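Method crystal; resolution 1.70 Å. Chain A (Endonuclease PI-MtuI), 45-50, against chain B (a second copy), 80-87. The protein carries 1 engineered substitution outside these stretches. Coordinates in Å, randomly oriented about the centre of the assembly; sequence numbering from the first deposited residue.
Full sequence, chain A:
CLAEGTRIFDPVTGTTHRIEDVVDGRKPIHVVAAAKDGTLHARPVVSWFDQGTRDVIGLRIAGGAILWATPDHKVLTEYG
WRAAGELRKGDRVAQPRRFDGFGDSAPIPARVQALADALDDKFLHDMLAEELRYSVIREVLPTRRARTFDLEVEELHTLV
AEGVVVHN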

ATOM      1  N   VAL A  45      -2.792  13.258   3.937  1.00 13.41           N
ATOM      2  CA  VAL A  45      -3.623  12.131   3.542  1.00 13.83           C
ATOM      3  C   VAL A  45      -4.383  12.636   2.318  1.00 15.85           C
ATOM      4  O   VAL A  45      -4.931  13.740   2.345  1.00 16.52           O
ATOM      5  N   VAL A  46      -4.401  11.840   1.252  1.00 16.39           N
ATOM      6  CA  VAL A  46      -5.072  12.234   0.016  1.00 16.62           C
ATOM      7  C   VAL A  46      -6.227  11.327  -0.402  1.00 17.26           C
ATOM      8  O   VAL A  46      -7.005  11.678  -1.292  1.00 18.37           O
ATOM      9  N   SER A  47      -6.337  10.166   0.236  1.00 16.29           N
ATOM     10  CA  SER A  47      -7.415   9.220  -0.056  1.00 17.70           C
ATOM     11  C   SER A  47      -7.873   8.564   1.238  1.00 16.89           C
ATOM     12  O   SER A  47      -7.074   8.368   2.157  1.00 16.07           O
ATOM     13  N   TRP A  48      -9.156   8.213   1.292  1.00 16.04           N
ATOM     14  CA  TRP A  48      -9.760   7.605   2.478  1.00 15.12           C
ATOM     15  C   TRP A  48     -10.545   6.354   2.096  1.00 16.04           C
ATOM     16  O   TRP A  48     -11.338   6.379   1.151  1.00 15.61           O
ATOM     17  N   PHE A  49     -10.349   5.268   2.840  1.00 16.04           N
ATOM     18  CA  PHE A  49     -11.059   4.030   2.539  1.00 16.68           C
ATOM     19  C   PHE A  49     -11.729   3.364   3.736  1.00 16.43           C
ATOM     20  O   PHE A  49     -11.102   3.149   4.775  1.00 15.22           O
ATOM     21  N   ASP A  50     -13.016   3.064   3.586  1.00 17.86           N
ATOM     22  CA  ASP A  50     -13.777   2.363   4.618  1.00 19.41           C
ATOM     23  C   ASP A  50     -13.755   0.935   4.088  1.00 20.01           C
ATOM     24  O   ASP A  50     -14.447   0.616   3.123  1.00 19.94           O
TER
ATOM     25  N   GLY B  80      -6.999  10.235  -8.653  1.00 23.91           N
ATOM     26  CA  GLY B  80      -6.087   9.751  -7.631  1.00 19.76           C
ATOM     27  C   GLY B  80      -6.260   8.265  -7.379  1.00 17.15           C
ATOM     28  O   GLY B  80      -6.800   7.547  -8.220  1.00 16.94           O
ATOM     29  N   TRP B  81      -5.805   7.798  -6.221  1.00 16.49           N
ATOM     30  CA  TRP B  81      -5.924   6.386  -5.890  1.00 16.39           C
ATOM     31  C   TRP B  81      -7.350   6.010  -5.518  1.00 18.73           C
ATOM     32  O   TRP B  81      -7.963   6.631  -4.649  1.00 20.52           O
ATOM     33  N   ARG B  82      -7.873   4.986  -6.184  1.00 17.25           N
ATOM     34  CA  ARG B  82      -9.226   4.508  -5.923  1.00 18.59           C
ATOM     35  C   ARG B  82      -9.194   2.984  -5.905  1.00 18.40           C
ATOM     36  O   ARG B  82      -8.348   2.370  -6.556  1.00 19.12           O
ATOM     37  N   ALA B  83     -10.112   2.379  -5.160  1.00 16.80           N
ATOM     38  CA  ALA B  83     -10.183   0.923  -5.080  1.00 16.75           C
ATOM     39  C   ALA B  83     -10.787   0.392  -6.376  1.00 15.72           C
ATOM     40  O   ALA B  83     -11.766   0.939  -6.882  1.00 16.03           O
ATOM     41  N   ALA B  84     -10.195  -0.672  -6.913  1.00 15.65           N
ATOM     42  CA  ALA B  84     -10.665  -1.275  -8.155  1.00 16.18           C
ATOM     43  C   ALA B  84     -12.169  -1.536  -8.117  1.00 18.05           C
ATOM     44  O   ALA B  84     -12.869  -1.357  -9.118  1.00 18.11           O
ATOM     45  N   GLY B  85     -12.655  -1.960  -6.957  1.00 18.47           N
ATOM     46  CA  GLY B  85     -14.070  -2.250  -6.802  1.00 22.38           C
ATOM     47  C   GLY B  85     -14.974  -1.032  -6.843  1.00 23.08           C
ATOM     48  O   GLY B  85     -16.186  -1.172  -6.998  1.00 26.20           O
ATOM     49  N   GLU B  86     -14.394   0.157  -6.703  1.00 24.96           N
ATOM     50  CA  GLU B  86     -15.157   1.408  -6.728  1.00 26.63           C
ATOM     51  C   GLU B  86     -15.294   1.968  -8.142  1.00 26.62           C
ATOM     52  O   GLU B  86     -16.128   2.839  -8.394  1.00 27.92           O
ATOM     53  N   LEU B  87     -14.468   1.474  -9.058  1.00 24.01           N
ATOM     54  CA  LEU B  87     -14.477   1.952 -10.436  1.00 24.12           C
ATOM     55  C   LEU B  87     -15.565   1.324 -11.301  1.00 24.52           C
ATOM     56  O   LEU B  87     -15.969   0.181 -11.088  1.00 24.00           O
TER

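Which side chains of the chain A strand face the second copy? Alternation along the strand decides it: Ser A47 and Phe A49 direct their CA-to-CB bonds toward chain B, whereas that of Trp A48, between them, points away. Both inward residues take the m rotamer, with chi1 of -61° for the serine and -50° for the phenylalanine. In chain B, the CA-to-CB bonds of Trp B81 and Glu B86 point toward chain A. The CA-to-CB bond of Val A46, also m, points sideways, and Val A45 is out of reach.

What does the Phe A49 ring touch? With chi2 at 85°, its edge meets a largely polar border. Near the plane of the ring, at its edge, lie Trp B81 O, 3.8 Å from Phe A49 CZ, and both Ala B83 N and Glu B86 OE1, each 4.0 Å from Phe A49 CE2. Aromatic C-H groups carry a slight positive charge, so oxygens suit this position. The glutamate is held there by its own chain: Ala B83 N donates to Glu B86 OE1 at 2.8 Å, and Glu B86 N donates to Ala B83 O at 2.7 Å. An m, t side chain with chi3 of -62° thus folds back on the turn, bringing its carboxylate to the phenylalanine edge.

How does Arg B82 reach chain A when its CA-to-CB bond points away? Two successive m torsions, chi1 -51° and chi2 -61°, bend the chain, and an off-well chi3 of 132° sets the guanidinium so that its end comes nearer. Ser A47 OG lies over one face of that group, 3.5 Å from Arg B82 NH2, but the angle is too poor for a hydrogen bond. Water 1 links the guanidinium to the backbone of chain A: it accepts from Arg B82 NH2 at 2.6 Å and donates to Val A46 O at 2.8 Å. The direct separation of Val A46 O and Arg B82 NH2 is 4.1 Å, leaving the water to bridge them.

What holds Ser A47 against Trp B81? The m rotamer allows a weak hydrogen bond at 3.5 Å from Ser A47 OG to Trp B81 O, and not a settled one, because the same proton has another acceptor within reach. Water 2 reinforces the junction, lying 2.6 Å from Ser A47 OG and accepting from Trp B81 N at 3.0 Å. The tryptophan itself, m with chi2 of 102°, starts toward chain A, but its indole leads away; its CB approaches the serine, 4.0 Å from Ser A47 OG.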

ATOM      1  CB  VAL A  45      -4.621  11.758   4.656  1.00 11.97           C
ATOM      2  CG1 VAL A  45      -5.601  10.698   4.160  1.00 11.62           C
ATOM      3  CG2 VAL A  45      -3.855  11.239   5.872  1.00 13.42           C
ATOM      4  CB  VAL A  46      -4.056  12.336  -1.141  1.00 16.58           C
ATOM      5  CG1 VAL A  46      -3.089  13.481  -0.869  1.00 17.15           C
ATOM      6  CG2 VAL A  46      -3.290  11.030  -1.289  1.00 15.59           C
ATOM      7  CB  SER A  47      -6.952   8.138  -1.035  1.00 21.20           C
ATOM      8  OG  SER A  47      -6.550   8.694  -2.271  1.00 23.67           O
ATOM      9  CB  TRP A  48     -10.710   8.613   3.134  1.00 13.89           C
ATOM     10  CG  TRP A  48     -10.057   9.914   3.461  1.00 14.38           C
ATOM     11  CD1 TRP A  48      -9.481  10.268   4.646  1.00 11.77           C
ATOM     12  CD2 TRP A  48      -9.848  11.014   2.568  1.00 14.75           C
ATOM     13  NE1 TRP A  48      -8.924  11.519   4.547  1.00 12.38           N
ATOM     14  CE2 TRP A  48      -9.134  12.001   3.282  1.00 14.64           C
ATOM     15  CE3 TRP A  48     -10.194  11.260   1.231  1.00 17.19           C
ATOM     16  CZ2 TRP A  48      -8.756  13.219   2.705  1.00 17.33           C
ATOM     17  CZ3 TRP A  48      -9.818  12.473   0.655  1.00 16.49           C
ATOM     18  CH2 TRP A  48      -9.105  13.437   1.395  1.00 17.88           C
ATOM     19  CB  PHE A  49     -10.112   3.020   1.882  1.00 18.25           C
ATOM     20  CG  PHE A  49      -9.337   3.579   0.724  1.00 19.73           C
ATOM     21  CD1 PHE A  49      -8.148   4.270   0.936  1.00 21.91           C
ATOM     22  CD2 PHE A  49      -9.814   3.443  -0.576  1.00 21.64           C
ATOM     23  CE1 PHE A  49      -7.441   4.820  -0.136  1.00 22.48           C
ATOM     24  CE2 PHE A  49      -9.116   3.990  -1.655  1.00 21.95           C
ATOM     25  CZ  PHE A  49      -7.926   4.680  -1.430  1.00 22.57           C
ATOM     26  CB  ASP A  50     -15.216   2.878   4.686  1.00 20.77           C
ATOM     27  CG  ASP A  50     -16.023   2.209   5.783  1.00 21.91           C
ATOM     28  OD1 ASP A  50     -15.912   0.974   5.942  1.00 22.95           O
ATOM     29  OD2 ASP A  50     -16.780   2.912   6.482  1.00 25.12           O
TER
ATOM     30  CB  TRP B  81      -4.975   6.023  -4.743  1.00 16.85           C
ATOM     31  CG  TRP B  81      -3.536   6.201  -5.103  1.00 14.82           C
ATOM     32  CD1 TRP B  81      -2.718   7.235  -4.742  1.00 15.25           C
ATOM     33  CD2 TRP B  81      -2.758   5.348  -5.947  1.00 15.20           C
ATOM     34  NE1 TRP B  81      -1.477   7.077  -5.311  1.00 15.24           N
ATOM     35  CE2 TRP B  81      -1.473   5.926  -6.056  1.00 15.66           C
ATOM     36  CE3 TRP B  81      -3.021   4.148  -6.624  1.00 14.76           C
ATOM     37  CZ2 TRP B  81      -0.452   5.345  -6.818  1.00 14.54           C
ATOM     38  CZ3 TRP B  81      -2.004   3.570  -7.381  1.00 14.83           C
ATOM     39  CH2 TRP B  81      -0.737   4.171  -7.470  1.00 15.37           C
ATOM     40  CB  ARG B  82     -10.186   4.975  -7.023  1.00 21.06           C
ATOM     41  CG  ARG B  82     -10.140   6.466  -7.312  1.00 26.25           C
ATOM     42  CD  ARG B  82     -10.526   7.283  -6.095  1.00 34.13           C
ATOM     43  NE  ARG B  82      -9.567   8.358  -5.859  1.00 39.28           N
ATOM     44  CZ  ARG B  82      -9.588   9.158  -4.799  1.00 40.21           C
ATOM     45  NH1 ARG B  82     -10.526   9.007  -3.875  1.00 42.77           N
ATOM     46  NH2 ARG B  82      -8.661  10.096  -4.654  1.00 42.16           N
ATOM     47  CB  ALA B  83     -11.039   0.498  -3.884  1.00 15.75           C
ATOM     48  CB  ALA B  84      -9.913  -2.577  -8.411  1.00 15.16           C
ATOM     49  CB  GLU B  86     -14.474   2.476  -5.866  1.00 29.13           C
ATOM     50  CG  GLU B  86     -14.282   2.121  -4.405  1.00 34.92           C
ATOM     51  CD  GLU B  86     -13.569   3.222  -3.631  1.00 37.41           C
ATOM     52  OE1 GLU B  86     -12.404   3.546  -3.961  1.00 36.54           O
ATOM     53  OE2 GLU B  86     -14.179   3.770  -2.690  1.00 40.06           O
ATOM     54  CB  LEU B  87     -13.100   1.717 -11.064  1.00 22.21           C
ATOM     55  CG  LEU B  87     -11.945   2.342 -10.275  1.00 22.11           C
ATOM     56  CD1 LEU B  87     -10.617   1.993 -10.933  1.00 20.81           C
ATOM     57  CD2 LEU B  87     -12.130   3.855 -10.199  1.00 23.03           C
TER
HETATM   58  O   HOH W   1      -9.551  11.133  -2.410  1.00 46.99           O
HETATM   59  O   HOH W   2      -5.054   9.772  -4.154  1.00 18.57           O